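Side-chain contacts in catechol 1,2-dioxygenase (Acinetobacter sp., PDB 1DMH), which catalyses the iron(III)-dependent ring opening of catechol by molecular oxygen to cis,cis-muconate, the first step of the beta-ketoadipate branch for catechol: residues 72-77 / 206-211; 104-109 / 226-231; 121-126 / 153-158; 164-169 / 174-179. All coordinates share one frame; numbering follows the deposited sequence.

Contacts 1, 2 and 4 all reach the bound 4-methylcatechol: the first lies at its methyl end, while the other two supply the iron ligands His226 and Tyr164. Contacts 1 and 2 have centres 20 Å apart and meet where Pro76 CB touches Ile105 CD1 at 3.8 Å. Contact 2 joins contact 3 through neighbouring strands of one sheet, His226 N lying 3.0 Å from Trp156 O, and joins contact 4 through Leu109 O and Arg179 NH1, 2.9 Å apart. Contact 3, centred 10 Å from contact 4, does not touch the ligand; its Trp156 side chain comes about 5 Å from the iron, and its Met123 O lies 2.7 Å from Met178 N.

Contact 1: residues 72-77 / 206-211; sequences GLLSPG and GPTQQL. With MCT (4-methylcatechol), chain D.
Thr208 presses against helix 72-77 where Leu73 is followed by Leu74, and this is the close part of the contact. Thr208 OG1 lies 3.5 Å from Leu74 N and 3.9 Å from Leu73 CB, yet makes no hydrogen bond across; Glu70, just ahead of this helix, is its partner. With Thr208 CG2 anti to the backbone N (OG1 chi1 -61°), the methyl rests 3.9 Å from Leu74 CA while the hydroxyl looks toward the Leu73-Leu74 peptide. Leu73 crosses Thr208 at about a right angle and divides its branches: CD2 stays near the threonine, and CD1 reaches C6 of 4-methylcatechol at 3.7 Å. One turn on, Pro76 CG comes very close to the methyl carbon of the bound 4-methylcatechol, so this helix walls the methyl end of the pocket. Packing is looser farther along, where Leu74 CD2 and Leu211 CD1 touch at 4.1 Å by methyl groups of crossing side chains. The far flank of helix 207-211, with Gln209 and Gln210, is partly exposed. The short helical segments run 9.5 Å apart at 29°, nearly side by side. Tyr61 and Leu65 of helix 52-67 cover Leu74, Val30 of the second subunit packs on Leu211, and helix 80-94 borders Ser75 and Pro76, so the pair joins the N-terminal helices to the catalytic domain beside the dimer interface.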
loop_
_atom_site.group_PDB
_atom_site.type_symbol
_atom_site.label_atom_id
_atom_site.label_comp_id
_atom_site.label_asym_id
_atom_site.label_seq_id
_atom_site.Cartn_x
_atom_site.Cartn_y
_atom_site.Cartn_z
ATOM N N GLY A 72 -1.019 -3.330 8.561
ATOM C CA GLY A 72 -1.819 -3.456 9.778
ATOM C C GLY A 72 -1.148 -2.859 11.002
ATOM O O GLY A 72 -1.734 -2.820 12.090
ATOM N N LEU A 73 0.088 -2.390 10.823
ATOM C CA LEU A 73 0.843 -1.754 11.902
ATOM C C LEU A 73 0.743 -0.233 11.654
ATOM O O LEU A 73 0.577 0.569 12.588
ATOM C CB LEU A 73 2.296 -2.231 11.858
ATOM C CG LEU A 73 3.178 -1.825 13.031
ATOM C CD1 LEU A 73 2.627 -2.445 14.339
ATOM C CD2 LEU A 73 4.613 -2.314 12.754
ATOM N N LEU A 74 0.795 0.160 10.387
ATOM C CA LEU A 74 0.666 1.583 10.034
ATOM C C LEU A 74 -0.781 2.063 10.296
ATOM O O LEU A 74 -0.997 3.191 10.738
ATOM C CB LEU A 74 0.950 1.838 8.538
ATOM C CG LEU A 74 1.606 3.154 8.074
ATOM C CD1 LEU A 74 1.036 3.515 6.729
ATOM C CD2 LEU A 74 1.501 4.233 9.087
ATOM N N SER A 75 -1.763 1.209 9.997
ATOM C CA SER A 75 -3.166 1.545 10.187
ATOM C C SER A 75 -3.407 2.107 11.593
ATOM O O SER A 75 -3.893 3.226 11.735
ATOM C CB SER A 75 -4.042 0.309 9.946
ATOM O OG SER A 75 -5.417 0.598 10.112
ATOM N N PRO A 76 -3.104 1.334 12.648
ATOM C CA PRO A 76 -3.347 1.923 13.971
ATOM C C PRO A 76 -2.491 3.167 14.270
ATOM O O PRO A 76 -2.930 4.065 14.992
ATOM C CB PRO A 76 -3.084 0.742 14.929
ATOM C CG PRO A 76 -2.069 -0.097 14.150
ATOM C CD PRO A 76 -2.680 -0.075 12.767
ATOM N N GLY A 77 -1.290 3.227 13.692
ATOM C CA GLY A 77 -0.402 4.368 13.919
ATOM C C GLY A 77 -0.967 5.660 13.349
ATOM O O GLY A 77 -0.717 6.737 13.871
ATOM N N GLY A 206 11.696 -0.396 9.835
ATOM C CA GLY A 206 10.535 -0.716 9.023
ATOM C C GLY A 206 9.830 0.512 8.476
ATOM O O GLY A 206 10.072 1.628 8.947
ATOM N N PRO A 207 8.984 0.352 7.445
ATOM C CA PRO A 207 8.263 1.494 6.867
ATOM C C PRO A 207 7.340 2.283 7.839
ATOM O O PRO A 207 7.165 3.494 7.694
ATOM C CB PRO A 207 7.496 0.848 5.697
ATOM C CG PRO A 207 7.329 -0.614 6.153
ATOM C CD PRO A 207 8.709 -0.874 6.668
ATOM N N THR A 208 6.750 1.610 8.818
ATOM C CA THR A 208 5.859 2.319 9.729
ATOM C C THR A 208 6.677 3.336 10.530
ATOM O O THR A 208 6.320 4.514 10.618
ATOM C CB THR A 208 5.103 1.341 10.693
ATOM O OG1 THR A 208 4.303 0.434 9.923
ATOM C CG2 THR A 208 4.182 2.111 11.631
ATOM N N GLN A 209 7.789 2.888 11.097
ATOM C CA GLN A 209 8.601 3.800 11.870
ATOM C C GLN A 209 9.186 4.889 10.985
ATOM O O GLN A 209 9.308 6.049 11.412
ATOM C CB GLN A 209 9.712 3.050 12.583
ATOM C CG GLN A 209 10.463 3.938 13.562
ATOM C CD GLN A 209 9.540 4.524 14.605
ATOM O OE1 GLN A 209 9.357 5.739 14.674
ATOM N NE2 GLN A 209 8.944 3.664 15.416
ATOM N N GLN A 210 9.576 4.530 9.765
ATOM C CA GLN A 210 10.101 5.529 8.845
ATOM C C GLN A 210 9.083 6.652 8.622
ATOM O O GLN A 210 9.448 7.826 8.654
ATOM C CB GLN A 210 10.449 4.904 7.498
ATOM C CG GLN A 210 11.519 3.833 7.607
ATOM C CD GLN A 210 12.846 4.380 8.129
ATOM O OE1 GLN A 210 13.717 3.615 8.590
ATOM N NE2 GLN A 210 13.018 5.710 8.043
ATOM N N LEU A 211 7.817 6.309 8.397
ATOM C CA LEU A 211 6.818 7.343 8.192
ATOM C C LEU A 211 6.615 8.144 9.497
ATOM O O LEU A 211 6.590 9.386 9.473
ATOM C CB LEU A 211 5.483 6.740 7.758
ATOM C CG LEU A 211 4.669 7.607 6.791
ATOM C CD1 LEU A 211 3.260 7.063 6.691
ATOM C CD2 LEU A 211 4.649 9.036 7.220
HETATM C C1 MCT D . -0.070 -2.685 17.565
HETATM C C2 MCT D . -1.034 -3.240 18.423
HETATM C C3 MCT D . -0.603 -4.147 19.414
HETATM O O3 MCT D . -1.532 -4.695 20.261
HETATM C C4 MCT D . 0.729 -4.496 19.556
HETATM O O4 MCT D . 1.093 -5.380 20.542
HETATM C C5 MCT D . 1.687 -3.968 18.731
HETATM C C6 MCT D . 1.259 -3.010 17.679
HETATM C C MCT D . -0.516 -1.695 16.472
#

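Contact 2: residues 104-109 / 226-231; sequences TIEGPL and HYFVSA. With FE (Fe (III) ion), chain C; MCT (4-methylcatechol), chain D.
Phe228 turns its ring edge to the carboxylate of Glu106, CZ standing 3.6 Å from CD, with OE1 near the ring plane and the two planes 72° apart. An extended chain, CG anti to the backbone N (chi1 176°), carries this carboxylate past the ring to a salt bridge with Arg308. His226 points its imidazole at the loop: CE1 comes within 3.2 Å of Glu106 O at an oblique angle. ND1 donates to a water lying in the ring plane at 2.7 Å, and this water in turn donates to Ile105 O; NE2 binds iron at 2.1 Å. Trp156 stacks on the imidazole, so metal, water and indole together probably fix the rotation of the imidazole. Gly107 CA approaches C2 of 4-methylcatechol at 3.7 Å. This is the non-haem ferric centre of intradiol dioxygenases: His226, His224 and Tyr164 hold the iron, 4-methylcatechol chelates it through O3 and O4, and Tyr200, an iron ligand of the enzyme, lines the pocket off the metal, consistent with displacement by substrate.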
loop_
_atom_site.group_PDB
_atom_site.type_symbol
_atom_site.label_atom_id
_atom_site.label_comp_id
_atom_site.label_asym_id
_atom_site.label_seq_id
_atom_site.Cartn_x
_atom_site.Cartn_y
_atom_site.Cartn_z
ATOM N N THR A 104 -11.478 -1.382 22.823
ATOM C CA THR A 104 -10.327 -0.671 22.281
ATOM C C THR A 104 -9.766 -1.540 21.165
ATOM O O THR A 104 -10.317 -2.609 20.902
ATOM C CB THR A 104 -9.254 -0.182 23.332
ATOM O OG1 THR A 104 -8.442 0.805 22.676
ATOM C CG2 THR A 104 -8.350 -1.295 23.837
ATOM N N ILE A 105 -8.696 -1.114 20.504
ATOM C CA ILE A 105 -8.256 -1.869 19.334
ATOM C C ILE A 105 -7.723 -3.277 19.536
ATOM O O ILE A 105 -7.133 -3.619 20.563
ATOM C CB ILE A 105 -7.254 -1.039 18.437
ATOM C CG1 ILE A 105 -5.828 -1.049 19.024
ATOM C CG2 ILE A 105 -7.782 0.402 18.289
ATOM C CD1 ILE A 105 -4.788 -0.419 18.096
ATOM N N GLU A 106 -7.980 -4.101 18.535
ATOM C CA GLU A 106 -7.543 -5.475 18.545
ATOM C C GLU A 106 -6.051 -5.535 18.278
ATOM O O GLU A 106 -5.340 -6.312 18.901
ATOM C CB GLU A 106 -8.303 -6.266 17.462
ATOM C CG GLU A 106 -7.870 -7.713 17.303
ATOM C CD GLU A 106 -8.652 -8.424 16.205
ATOM O OE1 GLU A 106 -9.815 -8.042 15.934
ATOM O OE2 GLU A 106 -8.113 -9.381 15.624
ATOM N N GLY A 107 -5.561 -4.712 17.361
ATOM C CA GLY A 107 -4.144 -4.794 17.029
ATOM C C GLY A 107 -4.019 -5.892 15.979
ATOM O O GLY A 107 -4.953 -6.678 15.792
ATOM N N PRO A 108 -2.885 -5.991 15.273
ATOM C CA PRO A 108 -2.731 -7.023 14.239
ATOM C C PRO A 108 -2.098 -8.373 14.626
ATOM O O PRO A 108 -1.797 -9.186 13.745
ATOM C CB PRO A 108 -1.894 -6.280 13.205
ATOM C CG PRO A 108 -0.860 -5.593 14.144
ATOM C CD PRO A 108 -1.712 -5.082 15.299
ATOM N N LEU A 109 -1.945 -8.633 15.921
ATOM C CA LEU A 109 -1.240 -9.835 16.365
ATOM C C LEU A 109 -2.014 -10.971 16.993
ATOM O O LEU A 109 -1.415 -11.824 17.656
ATOM C CB LEU A 109 -0.108 -9.411 17.311
ATOM C CG LEU A 109 0.681 -8.245 16.708
ATOM C CD1 LEU A 109 1.589 -7.588 17.733
ATOM C CD2 LEU A 109 1.445 -8.753 15.527
ATOM N N HIS A 226 -3.954 -8.109 25.776
ATOM C CA HIS A 226 -5.158 -8.144 24.936
ATOM C C HIS A 226 -6.211 -9.126 25.455
ATOM O O HIS A 226 -5.872 -10.158 26.020
ATOM C CB HIS A 226 -4.789 -8.599 23.521
ATOM C CG HIS A 226 -3.926 -7.635 22.778
ATOM N ND1 HIS A 226 -4.448 -6.598 22.024
ATOM C CD2 HIS A 226 -2.579 -7.540 22.677
ATOM C CE1 HIS A 226 -3.453 -5.908 21.491
ATOM N NE2 HIS A 226 -2.313 -6.458 21.870
ATOM N N TYR A 227 -7.479 -8.797 25.220
ATOM C CA TYR A 227 -8.600 -9.649 25.584
ATOM C C TYR A 227 -9.658 -9.729 24.475
ATOM O O TYR A 227 -9.944 -8.734 23.796
ATOM C CB TYR A 227 -9.383 -9.098 26.782
ATOM C CG TYR A 227 -8.777 -9.227 28.150
ATOM C CD1 TYR A 227 -7.793 -8.339 28.591
ATOM C CD2 TYR A 227 -9.230 -10.214 29.024
ATOM C CE1 TYR A 227 -7.273 -8.428 29.888
ATOM C CE2 TYR A 227 -8.727 -10.324 30.318
ATOM C CZ TYR A 227 -7.755 -9.430 30.749
ATOM O OH TYR A 227 -7.283 -9.527 32.035
ATOM N N PHE A 228 -10.231 -10.925 24.332
ATOM C CA PHE A 228 -11.402 -11.194 23.498
ATOM C C PHE A 228 -12.255 -11.892 24.576
ATOM O O PHE A 228 -11.757 -12.756 25.302
ATOM C CB PHE A 228 -11.166 -12.227 22.402
ATOM C CG PHE A 228 -10.844 -11.652 21.062
ATOM C CD1 PHE A 228 -11.238 -10.366 20.703
ATOM C CD2 PHE A 228 -10.161 -12.415 20.143
ATOM C CE1 PHE A 228 -10.936 -9.855 19.425
ATOM C CE2 PHE A 228 -9.854 -11.920 18.869
ATOM C CZ PHE A 228 -10.243 -10.637 18.510
ATOM N N VAL A 229 -13.503 -11.483 24.733
ATOM C CA VAL A 229 -14.378 -12.178 25.656
ATOM C C VAL A 229 -15.676 -12.397 24.876
ATOM O O VAL A 229 -16.254 -11.453 24.319
ATOM C CB VAL A 229 -14.692 -11.367 26.943
ATOM C CG1 VAL A 229 -15.554 -12.221 27.908
ATOM C CG2 VAL A 229 -13.394 -10.959 27.638
ATOM N N SER A 230 -16.106 -13.646 24.786
ATOM C CA SER A 230 -17.368 -13.949 24.120
ATOM C C SER A 230 -18.214 -14.901 24.990
ATOM O O SER A 230 -17.681 -15.659 25.818
ATOM C CB SER A 230 -17.126 -14.537 22.721
ATOM O OG SER A 230 -16.342 -15.698 22.749
ATOM N N ALA A 231 -19.529 -14.827 24.817
ATOM C CA ALA A 231 -20.464 -15.646 25.579
ATOM C C ALA A 231 -21.825 -15.588 24.902
ATOM O O ALA A 231 -22.155 -14.590 24.257
ATOM C CB ALA A 231 -20.581 -15.111 26.995
HETATM FE FE FE C . -0.371 -5.723 21.604
HETATM C C1 MCT D . -0.070 -2.685 17.565
HETATM C C2 MCT D . -1.034 -3.240 18.423
HETATM C C3 MCT D . -0.603 -4.147 19.414
HETATM O O3 MCT D . -1.532 -4.695 20.261
HETATM C C4 MCT D . 0.729 -4.496 19.556
HETATM O O4 MCT D . 1.093 -5.380 20.542
HETATM C C5 MCT D . 1.687 -3.968 18.731
HETATM C C6 MCT D . 1.259 -3.010 17.679
HETATM C C MCT D . -0.516 -1.695 16.472
HETATM O O HOH W 1 -7.143 -6.098 21.952
HETATM O O HOH W 2 -0.588 -5.606 19.039
#

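Contact 3: residues 121-126 / 153-158; sequences ARMDDG and VEIWHA
Met123 lays its terminal methyl over the strand at Ile155, crossing that side chain at about a right angle. CE sits 3.4 Å from Ile155 O and 3.9 Å from Ile155 CG2, and the sulfur passes the same CG2 at 4.1 Å. The chain is extended through chi2 and then bends at chi3 (59°), which brings the methyl down onto the backbone. CE also reaches His157 CD2 at 4.0 Å, while SD lies 5.2 Å from the ring centroid at the edge of the imidazole, a Met-aromatic contact. His157 is held at both nitrogens: ND1 donates to Ala158 O at 2.8 Å, near the ring plane, and NE2 is hydrogen-bonded to Thr194 OG1. Arg122 grips Asp124 side-on in a salt bridge. Arg122 NH2 reaches Asp124 OD2 at 2.9 Å, on its syn side but tilted from the carboxylate plane; Arg122 NE meets Asp124 OD1 from farther above that plane. Gly126 N comes to OD2 at 3.0 Å from the same face as NH2, closing an Asx turn. Val192 and Thr194 of strand 189-195 also pack on Met123, and Trp156 points away, toward His226 and the iron. No hydrogen bond crosses the contact, so the segments meet mainly by van der Waals contact of the methionine thioether and methyl, while polar bonds shape the loop after Met123 and fix the imidazole.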
loop_
_atom_site.group_PDB
_atom_site.type_symbol
_atom_site.label_atom_id
_atom_site.label_comp_id
_atom_site.label_asym_id
_atom_site.label_seq_id
_atom_site.Cartn_x
_atom_site.Cartn_y
_atom_site.Cartn_z
ATOM N N ALA A 121 -4.982 -21.433 33.659
ATOM C CA ALA A 121 -3.940 -21.889 32.751
ATOM C C ALA A 121 -2.710 -21.056 33.000
ATOM O O ALA A 121 -2.803 -19.910 33.453
ATOM C CB ALA A 121 -4.356 -21.726 31.294
ATOM N N ARG A 122 -1.556 -21.652 32.754
ATOM C CA ARG A 122 -0.324 -20.898 32.836
ATOM C C ARG A 122 -0.111 -20.575 31.344
ATOM O O ARG A 122 -0.232 -21.454 30.498
ATOM C CB ARG A 122 0.833 -21.731 33.384
ATOM C CG ARG A 122 2.142 -20.990 33.171
ATOM C CD ARG A 122 3.313 -21.589 33.901
ATOM N NE ARG A 122 4.498 -20.834 33.537
ATOM C CZ ARG A 122 5.696 -20.996 34.083
ATOM N NH1 ARG A 122 5.884 -21.901 35.041
ATOM N NH2 ARG A 122 6.711 -20.264 33.650
ATOM N N MET A 123 0.184 -19.324 31.017
ATOM C CA MET A 123 0.327 -18.925 29.616
ATOM C C MET A 123 1.708 -18.958 28.998
ATOM O O MET A 123 1.842 -19.039 27.777
ATOM C CB MET A 123 -0.190 -17.502 29.432
ATOM C CG MET A 123 -1.567 -17.277 29.961
ATOM S SD MET A 123 -2.094 -15.584 29.600
ATOM C CE MET A 123 -1.973 -15.535 27.799
ATOM N N ASP A 124 2.734 -18.853 29.826
ATOM C CA ASP A 124 4.086 -18.801 29.305
ATOM C C ASP A 124 4.832 -20.106 29.524
ATOM O O ASP A 124 4.465 -20.905 30.389
ATOM C CB ASP A 124 4.848 -17.677 29.986
ATOM C CG ASP A 124 5.195 -18.014 31.424
ATOM O OD1 ASP A 124 4.267 -18.211 32.241
ATOM O OD2 ASP A 124 6.400 -18.103 31.728
ATOM N N ASP A 125 5.890 -20.296 28.736
ATOM C CA ASP A 125 6.716 -21.499 28.811
ATOM C C ASP A 125 7.988 -21.257 29.607
ATOM O O ASP A 125 8.924 -22.045 29.505
ATOM C CB ASP A 125 7.108 -21.976 27.407
ATOM C CG ASP A 125 7.978 -20.973 26.664
ATOM O OD1 ASP A 125 8.395 -19.959 27.265
ATOM O OD2 ASP A 125 8.260 -21.205 25.468
ATOM N N GLY A 126 8.031 -20.172 30.377
ATOM C CA GLY A 126 9.212 -19.864 31.166
ATOM C C GLY A 126 10.495 -19.678 30.364
ATOM O O GLY A 126 11.593 -19.741 30.914
ATOM N N VAL A 153 -12.687 -16.359 27.537
ATOM C CA VAL A 153 -11.776 -15.237 27.674
ATOM C C VAL A 153 -10.499 -15.570 26.909
ATOM O O VAL A 153 -9.821 -16.547 27.242
ATOM C CB VAL A 153 -11.413 -14.994 29.164
ATOM C CG1 VAL A 153 -10.495 -13.776 29.291
ATOM C CG2 VAL A 153 -12.687 -14.794 30.002
ATOM N N GLU A 154 -10.184 -14.789 25.879
ATOM C CA GLU A 154 -8.961 -15.010 25.121
ATOM C C GLU A 154 -7.952 -13.913 25.443
ATOM O O GLU A 154 -8.256 -12.737 25.314
ATOM C CB GLU A 154 -9.249 -15.018 23.631
ATOM C CG GLU A 154 -10.236 -16.085 23.259
ATOM C CD GLU A 154 -10.469 -16.148 21.769
ATOM O OE1 GLU A 154 -9.519 -16.462 21.024
ATOM O OE2 GLU A 154 -11.607 -15.875 21.352
ATOM N N ILE A 155 -6.754 -14.323 25.852
ATOM C CA ILE A 155 -5.698 -13.407 26.244
ATOM C C ILE A 155 -4.416 -13.644 25.465
ATOM O O ILE A 155 -4.022 -14.787 25.230
ATOM C CB ILE A 155 -5.387 -13.579 27.743
ATOM C CG1 ILE A 155 -6.697 -13.497 28.539
ATOM C CG2 ILE A 155 -4.394 -12.514 28.211
ATOM C CD1 ILE A 155 -6.500 -13.523 30.019
ATOM N N TRP A 156 -3.762 -12.572 25.042
ATOM C CA TRP A 156 -2.492 -12.732 24.352
ATOM C C TRP A 156 -1.683 -11.501 24.677
ATOM O O TRP A 156 -2.249 -10.428 24.866
ATOM C CB TRP A 156 -2.688 -12.960 22.826
ATOM C CG TRP A 156 -3.225 -11.834 21.937
ATOM C CD1 TRP A 156 -2.499 -11.037 21.090
ATOM C CD2 TRP A 156 -4.595 -11.438 21.781
ATOM N NE1 TRP A 156 -3.334 -10.172 20.416
ATOM C CE2 TRP A 156 -4.625 -10.397 20.821
ATOM C CE3 TRP A 156 -5.806 -11.863 22.360
ATOM C CZ2 TRP A 156 -5.812 -9.771 20.427
ATOM C CZ3 TRP A 156 -6.991 -11.241 21.973
ATOM C CH2 TRP A 156 -6.981 -10.204 21.012
ATOM N N HIS A 157 -0.370 -11.658 24.798
ATOM C CA HIS A 157 0.496 -10.526 25.133
ATOM C C HIS A 157 1.950 -10.807 24.778
ATOM O O HIS A 157 2.296 -11.922 24.396
ATOM C CB HIS A 157 0.352 -10.184 26.622
ATOM C CG HIS A 157 0.890 -11.238 27.552
ATOM N ND1 HIS A 157 2.228 -11.336 27.886
ATOM C CD2 HIS A 157 0.261 -12.230 28.234
ATOM C CE1 HIS A 157 2.397 -12.340 28.733
ATOM N NE2 HIS A 157 1.219 -12.899 28.960
ATOM N N ALA A 158 2.794 -9.787 24.903
ATOM C CA ALA A 158 4.212 -9.891 24.565
ATOM C C ALA A 158 5.094 -10.328 25.741
ATOM O O ALA A 158 4.634 -10.364 26.884
ATOM C CB ALA A 158 4.703 -8.536 24.020
#

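Contact 4: residues 164-169 / 174-179; sequences YSHFDP and QAFNMR. With FE (Fe (III) ion), chain C; MCT (4-methylcatechol), chain D.
Arg179 grips Ser165 side-on with two nitrogens. NH2 donates to Ser165 O at 2.8 Å (162°), in the carbonyl plane, and NE reaches Ser165 OG, also at 2.8 Å, with a weak second bond to the carbonyl. The serine hydroxyl, lying between its backbone N and carbonyl carbon (chi1 59°), accepts from Arg179 NE and donates to a lone pair of Asn177 O at 2.8 Å. Phe176 N donates to His166 NE2 at 2.9 Å, so that nitrogen acts as acceptor. The edge of the same imidazole points at the face of Phe176 in a T-shaped pair, centroids 5.1 Å apart. Farther out, Phe167 turns its edge to Arg179 NH2, with CD2 at 3.5 Å, and Tyr164 CB packs against that nitrogen at 3.6 Å. Arg179 NH1 holds Leu109 O, tying in loop 104-109, which lines the 4-methylcatechol pocket. Type II turns shape both segments. Tyr164 OH binds iron at 1.9 Å: this loop brings the iron-binding tyrosine into the intradiol dioxygenase active site.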
loop_
_atom_site.group_PDB
_atom_site.type_symbol
_atom_site.label_atom_id
_atom_site.label_comp_id
_atom_site.label_asym_id
_atom_site.label_seq_id
_atom_site.Cartn_x
_atom_site.Cartn_y
_atom_site.Cartn_z
ATOM N N TYR A 164 5.793 -11.089 20.425
ATOM C CA TYR A 164 4.684 -12.028 20.531
ATOM C C TYR A 164 5.049 -13.319 19.824
ATOM O O TYR A 164 5.821 -13.303 18.856
ATOM C CB TYR A 164 3.430 -11.494 19.827
ATOM C CG TYR A 164 2.725 -10.323 20.483
ATOM C CD1 TYR A 164 3.234 -9.013 20.406
ATOM C CD2 TYR A 164 1.521 -10.522 21.155
ATOM C CE1 TYR A 164 2.542 -7.941 20.990
ATOM C CE2 TYR A 164 0.834 -9.482 21.729
ATOM C CZ TYR A 164 1.344 -8.203 21.648
ATOM O OH TYR A 164 0.648 -7.211 22.265
ATOM N N SER A 165 4.480 -14.431 20.286
ATOM C CA SER A 165 4.718 -15.698 19.625
ATOM C C SER A 165 4.087 -15.571 18.232
ATOM O O SER A 165 3.099 -14.841 18.054
ATOM C CB SER A 165 4.101 -16.871 20.423
ATOM O OG SER A 165 2.712 -16.757 20.613
ATOM N N HIS A 166 4.684 -16.259 17.255
ATOM C CA HIS A 166 4.242 -16.254 15.864
ATOM C C HIS A 166 4.641 -14.972 15.121
ATOM O O HIS A 166 4.471 -14.877 13.912
ATOM C CB HIS A 166 2.736 -16.507 15.791
ATOM C CG HIS A 166 2.331 -17.816 16.392
ATOM N ND1 HIS A 166 2.607 -19.028 15.794
ATOM C CD2 HIS A 166 1.782 -18.112 17.596
ATOM C CE1 HIS A 166 2.247 -20.011 16.603
ATOM N NE2 HIS A 166 1.744 -19.484 17.702
ATOM N N PHE A 167 5.176 -13.986 15.835
ATOM C CA PHE A 167 5.625 -12.736 15.206
ATOM C C PHE A 167 6.934 -12.299 15.849
ATOM O O PHE A 167 7.264 -11.115 15.840
ATOM C CB PHE A 167 4.611 -11.593 15.372
ATOM C CG PHE A 167 3.252 -11.912 14.853
ATOM C CD1 PHE A 167 2.946 -11.706 13.513
ATOM C CD2 PHE A 167 2.277 -12.454 15.693
ATOM C CE1 PHE A 167 1.690 -12.035 13.005
ATOM C CE2 PHE A 167 1.015 -12.787 15.195
ATOM C CZ PHE A 167 0.722 -12.578 13.846
ATOM N N ASP A 168 7.669 -13.261 16.400
ATOM C CA ASP A 168 8.931 -12.986 17.066
ATOM C C ASP A 168 10.049 -12.945 16.040
ATOM O O ASP A 168 10.424 -13.976 15.473
ATOM C CB ASP A 168 9.251 -14.076 18.085
ATOM C CG ASP A 168 10.390 -13.685 19.005
ATOM O OD1 ASP A 168 11.324 -12.997 18.532
ATOM O OD2 ASP A 168 10.361 -14.082 20.190
ATOM N N PRO A 169 10.615 -11.751 15.801
ATOM C CA PRO A 169 11.697 -11.535 14.839
ATOM C C PRO A 169 13.004 -12.256 15.158
ATOM O O PRO A 169 13.850 -12.435 14.279
ATOM C CB PRO A 169 11.868 -10.019 14.876
ATOM C CG PRO A 169 11.554 -9.705 16.335
ATOM C CD PRO A 169 10.258 -10.473 16.446
ATOM N N GLN A 174 7.712 -21.034 21.565
ATOM C CA GLN A 174 6.871 -22.200 21.481
ATOM C C GLN A 174 5.583 -21.668 20.863
ATOM O O GLN A 174 5.196 -20.525 21.113
ATOM C CB GLN A 174 6.621 -22.732 22.881
ATOM C CG GLN A 174 5.848 -24.021 22.932
ATOM C CD GLN A 174 5.713 -24.523 24.354
ATOM O OE1 GLN A 174 6.713 -24.678 25.064
ATOM N NE2 GLN A 174 4.477 -24.782 24.781
ATOM N N ALA A 175 4.935 -22.477 20.038
ATOM C CA ALA A 175 3.690 -22.040 19.414
ATOM C C ALA A 175 2.738 -21.659 20.539
ATOM O O ALA A 175 2.735 -22.297 21.591
ATOM C CB ALA A 175 3.088 -23.167 18.563
ATOM N N PHE A 176 1.949 -20.612 20.312
ATOM C CA PHE A 176 0.976 -20.102 21.288
ATOM C C PHE A 176 1.533 -19.694 22.663
ATOM O O PHE A 176 0.787 -19.632 23.641
ATOM C CB PHE A 176 -0.181 -21.092 21.479
ATOM C CG PHE A 176 -0.927 -21.390 20.220
ATOM C CD1 PHE A 176 -1.805 -20.456 19.684
ATOM C CD2 PHE A 176 -0.700 -22.578 19.524
ATOM C CE1 PHE A 176 -2.445 -20.698 18.458
ATOM C CE2 PHE A 176 -1.335 -22.835 18.299
ATOM C CZ PHE A 176 -2.207 -21.895 17.766
ATOM N N ASN A 177 2.834 -19.418 22.735
ATOM C CA ASN A 177 3.426 -18.980 23.986
ATOM C C ASN A 177 2.715 -17.654 24.313
ATOM O O ASN A 177 2.569 -16.794 23.431
ATOM C CB ASN A 177 4.925 -18.721 23.820
ATOM C CG ASN A 177 5.624 -18.450 25.148
ATOM O OD1 ASN A 177 6.609 -17.704 25.202
ATOM N ND2 ASN A 177 5.140 -19.070 26.213
ATOM N N MET A 178 2.263 -17.521 25.566
ATOM C CA MET A 178 1.554 -16.342 26.080
ATOM C C MET A 178 0.239 -16.049 25.344
ATOM O O MET A 178 -0.159 -14.895 25.188
ATOM C CB MET A 178 2.490 -15.131 26.043
ATOM C CG MET A 178 3.786 -15.347 26.885
ATOM S SD MET A 178 4.973 -13.986 26.715
ATOM C CE MET A 178 5.205 -14.018 24.920
ATOM N N ARG A 179 -0.436 -17.113 24.903
ATOM C CA ARG A 179 -1.716 -17.012 24.207
ATOM C C ARG A 179 -2.593 -18.173 24.715
ATOM O O ARG A 179 -2.247 -19.335 24.509
ATOM C CB ARG A 179 -1.531 -17.161 22.683
ATOM C CG ARG A 179 -0.719 -16.071 21.976
ATOM C CD ARG A 179 -0.489 -16.447 20.499
ATOM N NE ARG A 179 0.322 -15.476 19.758
ATOM C CZ ARG A 179 -0.112 -14.279 19.357
ATOM N NH1 ARG A 179 -1.363 -13.895 19.624
ATOM N NH2 ARG A 179 0.699 -13.478 18.667
HETATM FE FE FE C . -0.371 -5.723 21.604
HETATM C C1 MCT D . -0.070 -2.685 17.565
HETATM C C2 MCT D . -1.034 -3.240 18.423
HETATM C C3 MCT D . -0.603 -4.147 19.414
HETATM O O3 MCT D . -1.532 -4.695 20.261
HETATM C C4 MCT D . 0.729 -4.496 19.556
HETATM O O4 MCT D . 1.093 -5.380 20.542
HETATM C C5 MCT D . 1.687 -3.968 18.731
HETATM C C6 MCT D . 1.259 -3.010 17.679
HETATM C C MCT D . -0.516 -1.695 16.472
HETATM O O HOH W 3 2.511 -13.936 22.387
HETATM O O HOH W 2 -0.588 -5.606 19.039
#